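Local atomic coordinates of catalase (Bacillus pumilus, PDB entry 4QOL), a protein that breaks down hydrogen peroxide to water and oxygen with a heme cofactor and also shows peroxidase-like reactivity toward phenolic substrates. Residues L9-N12 and P16-D19; G129-I134 and S183-P188; M177-F182 and G426-S431; Y248-I251 and Y256-W259. All coordinates share one frame; numbering follows the deposited sequence.

Overall arrangement
Contacts 2 and 3 form one continuous region, of which contact 2 reaches the heme, while contacts 1 and 4 stand apart from it. The centres of contacts 2 and 3 are 11 Å apart; I134 O meets M177 SD at 3.3 Å and P133 CG meets W180 CH2 at 3.6 Å, and their segments alternate along the chain. Contact 2 includes G129 and N130 of the heme pocket, whereas the W180 side chain lies about 13 Å from the cofactor. Contact 4 reaches the same sheet as contact 2, with nearest atoms about 8 Å away. Contact 1 belongs to the N-terminal arm, about 42 Å from the chain centre; its nearest atoms are about 22 Å from contact 4.

Contact 1: residues L9-N12 and P16-D19; sequences LTTN and PVGD
One backbone hydrogen bond ties L9 to V17: V17 N donates to L9 O at 2.8 Å with an N-H...O angle of 170°. The same oxygen has a longer CA-H...O contact from P16 CA at 3.5 Å. T10 and P16 are bridged through their backbones, their CA atoms 4.1 Å apart; with no further bridge, the evidence is for a single beta bridge closing a short loop rather than for a ribbon.

Apolar contact is carried mainly by V17, whose two methyls divide the work. CG1, anti to the backbone N (chi1 165°), runs beside L9, and the two side chains point the same way with CG1 4.1 Å from L9 CD2. CG2 reaches the backbone between two threonines, 3.7 Å from T10 C, and also meets the T11 CG2 methyl at 4.1 Å.

Within 9-12, T10 OG1 donates to T11 O at 2.8 Å. That hydroxyl has a second partner in H365 N of the second subunit, which grips it from across the interface.

The folded arm precedes strand 25-26 and rests on helix 37-46: T11 touches Y37 and E41, V17 touches H38, and N12 N bonds E41 OE1. L9, T10 and V17 also make backbone hydrogen bonds to the second subunit, whose N367 and P363 pack on L9 and T10; this is consistent with the intersubunit role of N-terminal arms in catalase tetramers.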
loop_
_atom_site.group_PDB
_atom_site.type_symbol
_atom_site.label_atom_id
_atom_site.label_comp_id
_atom_site.label_asym_id
_atom_site.label_seq_id
_atom_site.Cartn_x
_atom_site.Cartn_y
_atom_site.Cartn_z
ATOM N N LEU A 9 0.972 30.765 -2.193
ATOM C CA LEU A 9 1.379 29.412 -1.806
ATOM C C LEU A 9 0.570 29.015 -0.589
ATOM O O LEU A 9 0.462 29.779 0.306
ATOM C CB LEU A 9 2.891 29.398 -1.547
ATOM C CG LEU A 9 3.473 28.006 -1.413
ATOM C CD1 LEU A 9 3.789 27.453 -2.783
ATOM C CD2 LEU A 9 4.745 28.048 -0.566
ATOM N N THR A 10 -0.049 27.833 -0.605
ATOM C CA THR A 10 -0.876 27.380 0.505
ATOM C C THR A 10 -0.413 25.996 0.978
ATOM O O THR A 10 0.232 25.258 0.263
ATOM C CB THR A 10 -2.344 27.292 0.098
ATOM O OG1 THR A 10 -2.544 26.169 -0.774
ATOM C CG2 THR A 10 -2.819 28.541 -0.553
ATOM N N THR A 11 -0.866 25.629 2.153
ATOM C CA THR A 11 -0.853 24.215 2.540
ATOM C C THR A 11 -1.974 23.469 1.783
ATOM O O THR A 11 -2.833 24.091 1.127
ATOM C CB THR A 11 -1.128 24.072 4.040
ATOM O OG1 THR A 11 -2.477 24.443 4.378
ATOM C CG2 THR A 11 -0.117 24.879 4.901
ATOM N N ASN A 12 -2.050 22.146 1.946
ATOM C CA ASN A 12 -3.159 21.363 1.423
ATOM C C ASN A 12 -4.506 21.604 2.081
ATOM O O ASN A 12 -5.527 21.177 1.528
ATOM C CB ASN A 12 -2.813 19.875 1.389
ATOM C CG ASN A 12 -1.638 19.574 0.505
ATOM O OD1 ASN A 12 -1.389 20.249 -0.505
ATOM N ND2 ASN A 12 -0.864 18.544 0.874
ATOM N N PRO A 16 -2.889 30.007 3.516
ATOM C CA PRO A 16 -1.698 30.611 2.909
ATOM C C PRO A 16 -0.437 30.470 3.755
ATOM O O PRO A 16 -0.499 30.580 4.989
ATOM C CB PRO A 16 -2.095 32.080 2.699
ATOM C CG PRO A 16 -3.613 32.078 2.680
ATOM C CD PRO A 16 -4.031 30.960 3.577
ATOM N N VAL A 17 0.682 30.195 3.094
ATOM C CA VAL A 17 1.916 29.961 3.781
ATOM C C VAL A 17 2.618 31.315 4.054
ATOM O O VAL A 17 2.933 32.036 3.121
ATOM C CB VAL A 17 2.815 29.018 2.927
ATOM C CG1 VAL A 17 4.274 29.007 3.399
ATOM C CG2 VAL A 17 2.221 27.601 2.991
ATOM N N GLY A 18 2.890 31.600 5.320
ATOM C CA GLY A 18 3.616 32.817 5.669
ATOM C C GLY A 18 5.109 32.855 5.335
ATOM O O GLY A 18 5.677 33.933 5.044
ATOM N N ASP A 19 5.756 31.691 5.382
ATOM C CA ASP A 19 7.205 31.580 5.133
ATOM C C ASP A 19 7.509 30.194 4.550
ATOM O O ASP A 19 7.369 29.192 5.236
ATOM C CB ASP A 19 7.914 31.751 6.475
ATOM C CG ASP A 19 9.460 31.857 6.374
ATOM O OD1 ASP A 19 10.084 31.490 5.385
ATOM O OD2 ASP A 19 10.042 32.390 7.341
#

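Contact 2: residues G129-I134 and S183-P188; sequences GNNLPI and SDEGIP. With HEM (protoporphyrin IX containing Fe), chain E.
The N131 carboxamide meets P188 and E185 through its ND2 end. P188 CG approaches ND2 to 3.5 Å from well to one side of the amide plane, whereas the two waters bound to ND2 stay close to that plane and take different N-H bonds: water 1 lies on the side of OD1, water 2 on the side away from it. The other flat group is the E185 carboxylate, one face of which carries the L132 CD2 methyl, 4.0 Å from E185 CD. Facing the cofactor, N130 CG packs 3.3 Å from the heme vinyl atom CAC.

No direct hydrogen bond joins the segments; the waters supply the polar link. Water 1 accepts from N131 ND2 at 2.8 Å and donates to E185 O at 2.7 Å. Water 2 bridges the same ND2, at 3.2 Å, to E185 OE2. E185 CG is anti to its backbone N (chi1 -161°), which lays the extended chain alongside L132. At the start of the 3-10 segment, S183 OG accepts from E185 N at 3.0 Å in an ST turn.

R112 N bonds N131 OD1, so the oxygen and both N-H groups are engaged and the amide's rotation is fixed. E185 OE2 also forms a salt bridge with R195 NE, which probably favours an ionised carboxylate in this buried site. The chemistry thus implies a hydrated polar junction, one residue from the heme-lining N130.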
loop_
_atom_site.group_PDB
_atom_site.type_symbol
_atom_site.label_atom_id
_atom_site.label_comp_id
_atom_site.label_asym_id
_atom_site.label_seq_id
_atom_site.Cartn_x
_atom_site.Cartn_y
_atom_site.Cartn_z
ATOM N N GLY A 129 0.939 -3.350 -28.142
ATOM C CA GLY A 129 1.864 -3.972 -29.067
ATOM C C GLY A 129 3.330 -3.806 -28.710
ATOM O O GLY A 129 3.714 -3.126 -27.748
ATOM N N ASN A 130 4.192 -4.335 -29.573
ATOM C CA ASN A 130 5.623 -4.061 -29.602
ATOM C C ASN A 130 6.025 -3.713 -31.017
ATOM O O ASN A 130 5.247 -3.983 -31.951
ATOM C CB ASN A 130 6.450 -5.309 -29.170
ATOM C CG ASN A 130 6.681 -5.434 -27.684
ATOM O OD1 ASN A 130 6.526 -4.500 -26.888
ATOM N ND2 ASN A 130 7.170 -6.627 -27.301
ATOM N N ASN A 131 7.203 -3.212 -31.236
ATOM C CA ASN A 131 7.711 -3.039 -32.635
ATOM C C ASN A 131 7.883 -4.351 -33.360
ATOM O O ASN A 131 7.328 -4.538 -34.455
ATOM C CB ASN A 131 9.007 -2.190 -32.698
ATOM C CG ASN A 131 10.212 -2.854 -32.050
ATOM O OD1 ASN A 131 10.079 -3.554 -31.057
ATOM N ND2 ASN A 131 11.410 -2.577 -32.596
ATOM N N LEU A 132 8.627 -5.293 -32.766
ATOM C CA LEU A 132 8.818 -6.560 -33.414
ATOM C C LEU A 132 7.489 -7.383 -33.424
ATOM O O LEU A 132 6.730 -7.355 -32.468
ATOM C CB LEU A 132 9.934 -7.365 -32.736
ATOM C CG LEU A 132 11.216 -6.583 -32.539
ATOM C CD1 LEU A 132 12.232 -7.435 -31.810
ATOM C CD2 LEU A 132 11.814 -6.120 -33.871
ATOM N N PRO A 133 7.291 -8.194 -34.450
ATOM C CA PRO A 133 5.948 -8.797 -34.634
ATOM C C PRO A 133 5.715 -10.185 -34.046
ATOM O O PRO A 133 4.539 -10.744 -34.198
ATOM C CB PRO A 133 5.801 -8.882 -36.165
ATOM C CG PRO A 133 7.188 -9.125 -36.608
ATOM C CD PRO A 133 8.045 -8.243 -35.699
ATOM N N ILE A 134 6.720 -10.724 -33.385
ATOM C CA ILE A 134 6.665 -12.014 -32.705
ATOM C C ILE A 134 7.199 -11.904 -31.309
ATOM O O ILE A 134 7.608 -10.842 -30.873
ATOM C CB ILE A 134 7.436 -13.088 -33.463
ATOM C CG1 ILE A 134 8.854 -12.621 -33.732
ATOM C CG2 ILE A 134 6.780 -13.378 -34.792
ATOM C CD1 ILE A 134 9.717 -13.713 -34.191
ATOM N N SER A 183 19.130 -8.533 -35.211
ATOM C CA SER A 183 19.296 -7.557 -36.348
ATOM C C SER A 183 19.452 -6.177 -35.790
ATOM O O SER A 183 19.328 -5.971 -34.562
ATOM C CB SER A 183 18.133 -7.577 -37.331
ATOM O OG SER A 183 16.986 -6.878 -36.850
ATOM N N ASP A 184 19.767 -5.202 -36.616
ATOM C CA ASP A 184 19.902 -3.884 -36.028
ATOM C C ASP A 184 18.527 -3.344 -35.591
ATOM O O ASP A 184 18.442 -2.304 -34.905
ATOM C CB ASP A 184 20.611 -2.900 -36.960
ATOM C CG ASP A 184 22.159 -3.169 -37.070
ATOM O OD1 ASP A 184 22.801 -3.736 -36.143
ATOM O OD2 ASP A 184 22.710 -2.700 -38.087
ATOM N N GLU A 185 17.453 -4.015 -35.969
ATOM C CA GLU A 185 16.132 -3.528 -35.512
ATOM C C GLU A 185 15.948 -3.759 -33.989
ATOM O O GLU A 185 15.019 -3.196 -33.400
ATOM C CB GLU A 185 14.963 -4.177 -36.297
ATOM C CG GLU A 185 13.689 -3.367 -36.172
ATOM C CD GLU A 185 12.563 -3.874 -37.079
ATOM O OE1 GLU A 185 12.822 -4.604 -38.052
ATOM O OE2 GLU A 185 11.425 -3.473 -36.852
ATOM N N GLY A 186 16.873 -4.492 -33.346
ATOM C CA GLY A 186 16.930 -4.524 -31.910
ATOM C C GLY A 186 17.259 -3.205 -31.214
ATOM O O GLY A 186 16.986 -3.067 -30.025
ATOM N N ILE A 187 17.731 -2.212 -31.981
ATOM C CA ILE A 187 17.914 -0.867 -31.510
ATOM C C ILE A 187 17.325 0.127 -32.507
ATOM O O ILE A 187 18.042 0.693 -33.341
ATOM C CB ILE A 187 19.389 -0.502 -31.250
ATOM C CG1 ILE A 187 20.127 -1.640 -30.542
ATOM C CG2 ILE A 187 19.435 0.800 -30.432
ATOM C CD1 ILE A 187 21.584 -1.381 -30.273
ATOM N N PRO A 188 16.008 0.367 -32.453
ATOM C CA PRO A 188 15.430 1.446 -33.215
ATOM C C PRO A 188 16.109 2.802 -32.998
ATOM O O PRO A 188 16.558 3.074 -31.912
ATOM C CB PRO A 188 13.939 1.473 -32.758
ATOM C CG PRO A 188 13.708 0.057 -32.283
ATOM C CD PRO A 188 15.026 -0.306 -31.594
HETATM C CHA HEM E . 3.934 -3.869 -19.899
HETATM C CHB HEM E . 3.158 -8.467 -18.564
HETATM C CHC HEM E . 3.977 -9.883 -23.267
HETATM C CHD HEM E . 4.005 -5.208 -24.541
HETATM C C1A HEM E . 3.692 -5.000 -19.135
HETATM C C2A HEM E . 3.493 -5.019 -17.717
HETATM C C3A HEM E . 3.272 -6.310 -17.347
HETATM C C4A HEM E . 3.329 -7.084 -18.521
HETATM C CMA HEM E . 2.924 -6.928 -16.024
HETATM C CAA HEM E . 3.485 -3.802 -16.850
HETATM C CBA HEM E . 2.181 -3.050 -17.192
HETATM C CGA HEM E . 1.937 -1.909 -16.277
HETATM O O1A HEM E . 1.064 -1.078 -16.601
HETATM O O2A HEM E . 2.505 -1.832 -15.164
HETATM C C1B HEM E . 3.348 -9.211 -19.762
HETATM C C2B HEM E . 3.236 -10.637 -19.793
HETATM C C3B HEM E . 3.477 -11.051 -21.077
HETATM C C4B HEM E . 3.691 -9.842 -21.886
HETATM C CMB HEM E . 2.904 -11.494 -18.598
HETATM C CAB HEM E . 3.451 -12.401 -21.643
HETATM C CBB HEM E . 2.883 -13.388 -20.945
HETATM C C1C HEM E . 4.049 -8.715 -24.026
HETATM C C2C HEM E . 3.923 -8.688 -25.396
HETATM C C3C HEM E . 3.957 -7.376 -25.754
HETATM C C4C HEM E . 4.022 -6.576 -24.589
HETATM C CMC HEM E . 3.878 -9.920 -26.275
HETATM C CAC HEM E . 3.751 -6.869 -27.069
HETATM C CBC HEM E . 3.034 -7.606 -27.899
HETATM C C1D HEM E . 3.988 -4.499 -23.330
HETATM C C2D HEM E . 4.058 -3.038 -23.305
HETATM C C3D HEM E . 4.070 -2.642 -22.029
HETATM C C4D HEM E . 3.991 -3.882 -21.265
HETATM C CMD HEM E . 4.129 -2.204 -24.550
HETATM C CAD HEM E . 4.116 -1.234 -21.491
HETATM C CBD HEM E . 2.667 -0.699 -21.562
HETATM C CGD HEM E . 2.771 0.709 -21.054
HETATM O O1D HEM E . 3.128 1.565 -21.855
HETATM O O2D HEM E . 2.502 1.007 -19.859
HETATM N NA HEM E . 3.558 -6.295 -19.642
HETATM N NB HEM E . 3.613 -8.816 -21.022
HETATM N NC HEM E . 4.033 -7.430 -23.529
HETATM N ND HEM E . 3.947 -4.980 -22.092
HETATM FE FE HEM E . 3.789 -6.823 -21.584
HETATM O O HOH W 1 13.543 -3.749 -31.164
HETATM O O HOH W 2 11.081 -1.057 -35.402
#

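Contact 3: residues M177-F182 and G426-S431; sequences MLTWLF and GEKYRS
K428 lies over the face of W180, and this pair makes the dense part of the contact. The ammonium NZ stands 3.6 Å from the centroid of the six-membered ring, 16° off the ring normal, a cation-pi interaction. The preceding carbon CE lies over the same face in a CH-pi contact, and further back CD comes within 3.8 Å of W180 NE1. The lysine places this run of atoms by bending at chi2 (62°) and staying extended beyond it; the two side chains cross at about a right angle, with the lysine methylenes lying over the indole face. P133 packs against the opposite face, leaving the ring sandwiched between a proline and a lysine.

The two segments belong to helices 175-181 and 423-431, whose short axes run nearly parallel, 25° apart, and approach to 9.5 Å. Helix 423-431 opens the group of C-terminal helices that follows the beta-barrel domain in the catalase fold, and here it packs against a helix from the heme-binding part of the chain.

Beside the stack the packing is thinner. T179 offers one methyl, CG2, at 4.1 Å from K428 CG and equally far from Y429 N, while its hydroxyl bonds T175 O and Y470 OH. Y429 turns its ring away toward helix 434-448 and the 467-470 region, where OH bonds D469 and the ring stacks on Y470. K428 is itself partly exposed, and solvent lies toward the flank of E427, R430 and S431; there S431 OG donates to K428 O at 2.7 Å, in the carbonyl plane.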
loop_
_atom_site.group_PDB
_atom_site.type_symbol
_atom_site.label_atom_id
_atom_site.label_comp_id
_atom_site.label_asym_id
_atom_site.label_seq_id
_atom_site.Cartn_x
_atom_site.Cartn_y
_atom_site.Cartn_z
ATOM N N MET A 177 12.359 -15.018 -32.719
ATOM C CA MET A 177 12.491 -13.733 -32.113
ATOM C C MET A 177 13.923 -13.227 -32.070
ATOM O O MET A 177 14.191 -12.047 -32.343
ATOM C CB MET A 177 11.906 -13.727 -30.714
ATOM C CG MET A 177 12.020 -12.391 -30.012
ATOM S SD MET A 177 10.864 -11.218 -30.744
ATOM C CE MET A 177 10.686 -10.027 -29.395
ATOM N N LEU A 178 14.809 -14.105 -31.672
ATOM C CA LEU A 178 16.211 -13.693 -31.506
ATOM C C LEU A 178 16.826 -13.307 -32.855
ATOM O O LEU A 178 17.705 -12.443 -32.991
ATOM C CB LEU A 178 16.994 -14.794 -30.873
ATOM C CG LEU A 178 16.546 -15.119 -29.450
ATOM C CD1 LEU A 178 17.261 -16.361 -28.934
ATOM C CD2 LEU A 178 16.880 -13.953 -28.537
ATOM N N THR A 179 16.324 -13.922 -33.920
ATOM C CA THR A 179 16.747 -13.569 -35.276
ATOM C C THR A 179 16.308 -12.162 -35.741
ATOM O O THR A 179 16.995 -11.542 -36.578
ATOM C CB THR A 179 16.268 -14.652 -36.273
ATOM O OG1 THR A 179 16.783 -15.926 -35.832
ATOM C CG2 THR A 179 16.697 -14.368 -37.689
ATOM N N TRP A 180 15.208 -11.638 -35.165
ATOM C CA TRP A 180 14.857 -10.240 -35.316
ATOM C C TRP A 180 15.569 -9.305 -34.343
ATOM O O TRP A 180 16.065 -8.280 -34.744
ATOM C CB TRP A 180 13.312 -10.048 -35.100
ATOM C CG TRP A 180 12.432 -10.528 -36.126
ATOM C CD1 TRP A 180 12.114 -11.836 -36.417
ATOM C CD2 TRP A 180 11.621 -9.732 -37.002
ATOM N NE1 TRP A 180 11.190 -11.873 -37.358
ATOM C CE2 TRP A 180 10.883 -10.610 -37.778
ATOM C CE3 TRP A 180 11.502 -8.372 -37.239
ATOM C CZ2 TRP A 180 9.971 -10.184 -38.766
ATOM C CZ3 TRP A 180 10.594 -7.954 -38.236
ATOM C CH2 TRP A 180 9.862 -8.844 -38.962
ATOM N N LEU A 181 15.577 -9.687 -33.067
ATOM C CA LEU A 181 16.149 -8.864 -31.991
ATOM C C LEU A 181 17.638 -8.592 -32.190
ATOM O O LEU A 181 18.118 -7.518 -31.786
ATOM C CB LEU A 181 15.955 -9.554 -30.661
ATOM C CG LEU A 181 16.346 -8.733 -29.431
ATOM C CD1 LEU A 181 15.612 -7.402 -29.337
ATOM C CD2 LEU A 181 16.108 -9.570 -28.149
ATOM N N PHE A 182 18.385 -9.539 -32.810
ATOM C CA PHE A 182 19.825 -9.276 -32.980
ATOM C C PHE A 182 20.154 -8.781 -34.382
ATOM O O PHE A 182 21.315 -8.566 -34.685
ATOM C CB PHE A 182 20.647 -10.487 -32.543
ATOM C CG PHE A 182 20.747 -10.614 -31.086
ATOM C CD1 PHE A 182 21.755 -9.967 -30.405
ATOM C CD2 PHE A 182 19.804 -11.300 -30.357
ATOM C CE1 PHE A 182 21.833 -10.026 -29.034
ATOM C CE2 PHE A 182 19.908 -11.387 -28.961
ATOM C CZ PHE A 182 20.938 -10.783 -28.310
ATOM N N GLY A 426 14.657 -19.337 -40.119
ATOM C CA GLY A 426 15.470 -19.529 -41.336
ATOM C C GLY A 426 14.955 -18.619 -42.450
ATOM O O GLY A 426 15.752 -18.064 -43.220
ATOM N N GLU A 427 13.627 -18.507 -42.593
ATOM C CA GLU A 427 13.071 -17.639 -43.621
ATOM C C GLU A 427 13.414 -16.202 -43.401
ATOM O O GLU A 427 13.768 -15.482 -44.343
ATOM C CB GLU A 427 11.526 -17.842 -43.718
ATOM C CG GLU A 427 11.132 -19.245 -44.141
ATOM C CD GLU A 427 9.650 -19.556 -44.031
ATOM O OE1 GLU A 427 9.189 -20.459 -44.794
ATOM O OE2 GLU A 427 8.905 -19.009 -43.152
ATOM N N LYS A 428 13.417 -15.774 -42.124
ATOM C CA LYS A 428 13.816 -14.411 -41.795
ATOM C C LYS A 428 15.270 -14.192 -42.110
ATOM O O LYS A 428 15.613 -13.200 -42.785
ATOM C CB LYS A 428 13.523 -14.077 -40.324
ATOM C CG LYS A 428 13.804 -12.629 -39.960
ATOM C CD LYS A 428 12.966 -11.625 -40.719
ATOM C CE LYS A 428 13.347 -10.197 -40.275
ATOM N NZ LYS A 428 12.597 -9.198 -41.069
ATOM N N TYR A 429 16.116 -15.124 -41.690
ATOM C CA TYR A 429 17.559 -15.028 -41.981
ATOM C C TYR A 429 17.799 -14.825 -43.479
ATOM O O TYR A 429 18.510 -13.933 -43.935
ATOM C CB TYR A 429 18.290 -16.309 -41.533
ATOM C CG TYR A 429 19.776 -16.292 -41.916
ATOM C CD1 TYR A 429 20.663 -15.505 -41.199
ATOM C CD2 TYR A 429 20.272 -17.040 -42.968
ATOM C CE1 TYR A 429 22.035 -15.447 -41.506
ATOM C CE2 TYR A 429 21.625 -16.993 -43.283
ATOM C CZ TYR A 429 22.494 -16.214 -42.549
ATOM O OH TYR A 429 23.898 -16.194 -42.858
ATOM N N ARG A 430 17.162 -15.683 -44.264
ATOM C CA ARG A 430 17.386 -15.632 -45.702
ATOM C C ARG A 430 16.844 -14.386 -46.347
ATOM O O ARG A 430 17.309 -14.022 -47.423
ATOM C CB ARG A 430 16.845 -16.867 -46.377
ATOM C CG ARG A 430 17.641 -18.093 -46.043
ATOM C CD ARG A 430 17.148 -19.313 -46.815
ATOM N NE ARG A 430 15.820 -19.756 -46.384
ATOM C CZ ARG A 430 15.564 -20.632 -45.413
ATOM N NH1 ARG A 430 16.523 -21.178 -44.648
ATOM N NH2 ARG A 430 14.321 -20.998 -45.221
ATOM N N SER A 431 15.875 -13.729 -45.721
ATOM C CA SER A 431 15.301 -12.470 -46.237
ATOM C C SER A 431 16.191 -11.248 -45.995
ATOM O O SER A 431 15.977 -10.183 -46.599
ATOM C CB SER A 431 13.899 -12.249 -45.654
ATOM O OG SER A 431 13.954 -11.709 -44.321
#

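Contact 4: residues Y248-I251 and Y256-W259; sequences YDRI and YPAW
I251 packs against Y256 and P257 where helix 242-253 turns into strand 258-267, a tight helix-loop-strand connection that delivers the chain into the antiparallel barrel sheet of the catalase fold. The turn brings I251 CA and Y256 CA to 5.3 Å. No hydrogen bond crosses between the segments, so the fit rests on apolar and edge contacts.

I251 meets P257 at about a right angle: its CG1 branch, lying beside the backbone N (chi1 -70°), comes to 4.0 Å from P257 CD. The other branch, CG2, is anti to that N and faces the tyrosine, 4.3 Å from Y256 CE1. One isoleucine therefore serves both residues, each with a separate branch. P257 directs its ring toward the helix, while Y256 starts out away from the helix and its CD1-CE1 edge comes back beside I251.

R250 adds a looser contact at P257 CG, the ring atom next to CD, with its own CD 4.5 Å from that CG. The guanidinium continues past the contact: NE forms a salt bridge with D246 OD2 one turn earlier in the helix, and the ion pairs to E193 and E222 are long and weak. P257 and A258 are already tied to the sheet, through backbone bonds to L300 and S221, and Y256 touches T299 and N301 of strand 293-302.

Y256 presents its ring edge to the helix backbone, with I251 O near the ring plane and 3.5 Å from CE1.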
loop_
_atom_site.group_PDB
_atom_site.type_symbol
_atom_site.label_atom_id
_atom_site.label_comp_id
_atom_site.label_asym_id
_atom_site.label_seq_id
_atom_site.Cartn_x
_atom_site.Cartn_y
_atom_site.Cartn_z
ATOM N N TYR A 248 9.150 14.110 -27.905
ATOM C CA TYR A 248 8.625 15.335 -27.349
ATOM C C TYR A 248 8.885 16.482 -28.314
ATOM O O TYR A 248 8.011 17.303 -28.622
ATOM C CB TYR A 248 9.256 15.599 -25.993
ATOM C CG TYR A 248 8.654 16.797 -25.287
ATOM C CD1 TYR A 248 9.125 18.066 -25.534
ATOM C CD2 TYR A 248 7.579 16.640 -24.397
ATOM C CE1 TYR A 248 8.545 19.164 -24.917
ATOM C CE2 TYR A 248 7.017 17.718 -23.787
ATOM C CZ TYR A 248 7.492 18.979 -24.065
ATOM O OH TYR A 248 6.878 20.036 -23.401
ATOM N N ASP A 249 10.121 16.530 -28.775
ATOM C CA ASP A 249 10.571 17.628 -29.639
ATOM C C ASP A 249 9.869 17.660 -30.992
ATOM O O ASP A 249 9.508 18.746 -31.467
ATOM C CB ASP A 249 12.089 17.522 -29.838
ATOM C CG ASP A 249 12.875 17.950 -28.601
ATOM O OD1 ASP A 249 12.289 18.437 -27.570
ATOM O OD2 ASP A 249 14.116 17.795 -28.633
ATOM N N ARG A 250 9.665 16.506 -31.607
ATOM C CA ARG A 250 8.856 16.416 -32.848
ATOM C C ARG A 250 7.480 17.042 -32.685
ATOM O O ARG A 250 7.031 17.852 -33.494
ATOM C CB ARG A 250 8.600 14.980 -33.263
ATOM C CG ARG A 250 9.750 14.288 -33.873
ATOM C CD ARG A 250 9.460 12.793 -34.085
ATOM N NE ARG A 250 10.691 12.098 -34.453
ATOM C CZ ARG A 250 11.152 11.936 -35.692
ATOM N NH1 ARG A 250 10.446 12.344 -36.742
ATOM N NH2 ARG A 250 12.313 11.304 -35.889
ATOM N N ILE A 251 6.805 16.638 -31.606
ATOM C CA ILE A 251 5.480 17.108 -31.365
ATOM C C ILE A 251 5.484 18.573 -31.012
ATOM O O ILE A 251 4.613 19.343 -31.487
ATOM C CB ILE A 251 4.811 16.266 -30.276
ATOM C CG1 ILE A 251 4.555 14.872 -30.864
ATOM C CG2 ILE A 251 3.518 16.919 -29.787
ATOM C CD1 ILE A 251 4.055 13.842 -29.859
ATOM N N TYR A 256 4.452 16.143 -36.532
ATOM C CA TYR A 256 3.734 15.024 -35.863
ATOM C C TYR A 256 4.035 13.676 -36.503
ATOM O O TYR A 256 3.896 13.512 -37.700
ATOM C CB TYR A 256 2.254 15.284 -35.906
ATOM C CG TYR A 256 1.853 16.609 -35.324
ATOM C CD1 TYR A 256 2.463 17.109 -34.159
ATOM C CD2 TYR A 256 0.903 17.412 -35.967
ATOM C CE1 TYR A 256 2.092 18.325 -33.623
ATOM C CE2 TYR A 256 0.539 18.629 -35.427
ATOM C CZ TYR A 256 1.120 19.079 -34.274
ATOM O OH TYR A 256 0.763 20.276 -33.729
ATOM N N PRO A 257 4.512 12.690 -35.718
ATOM C CA PRO A 257 4.772 11.365 -36.310
ATOM C C PRO A 257 3.474 10.620 -36.488
ATOM O O PRO A 257 2.516 10.849 -35.723
ATOM C CB PRO A 257 5.651 10.666 -35.249
ATOM C CG PRO A 257 5.254 11.313 -33.961
ATOM C CD PRO A 257 4.870 12.741 -34.274
ATOM N N ALA A 258 3.446 9.753 -37.493
ATOM C CA ALA A 258 2.242 9.027 -37.794
ATOM C C ALA A 258 2.575 7.605 -38.151
ATOM O O ALA A 258 3.687 7.300 -38.583
ATOM C CB ALA A 258 1.463 9.716 -38.921
ATOM N N TRP A 259 1.554 6.764 -38.091
ATOM C CA TRP A 259 1.632 5.368 -38.501
ATOM C C TRP A 259 0.364 5.025 -39.191
ATOM O O TRP A 259 -0.765 5.327 -38.718
ATOM C CB TRP A 259 1.779 4.422 -37.312
ATOM C CG TRP A 259 3.102 4.502 -36.622
ATOM C CD1 TRP A 259 4.124 3.619 -36.714
ATOM C CD2 TRP A 259 3.532 5.532 -35.709
ATOM N NE1 TRP A 259 5.191 4.045 -35.940
ATOM C CE2 TRP A 259 4.843 5.218 -35.319
ATOM C CE3 TRP A 259 2.917 6.665 -35.174
ATOM C CZ2 TRP A 259 5.544 5.962 -34.396
ATOM C CZ3 TRP A 259 3.623 7.445 -34.272
ATOM C CH2 TRP A 259 4.955 7.093 -33.916
#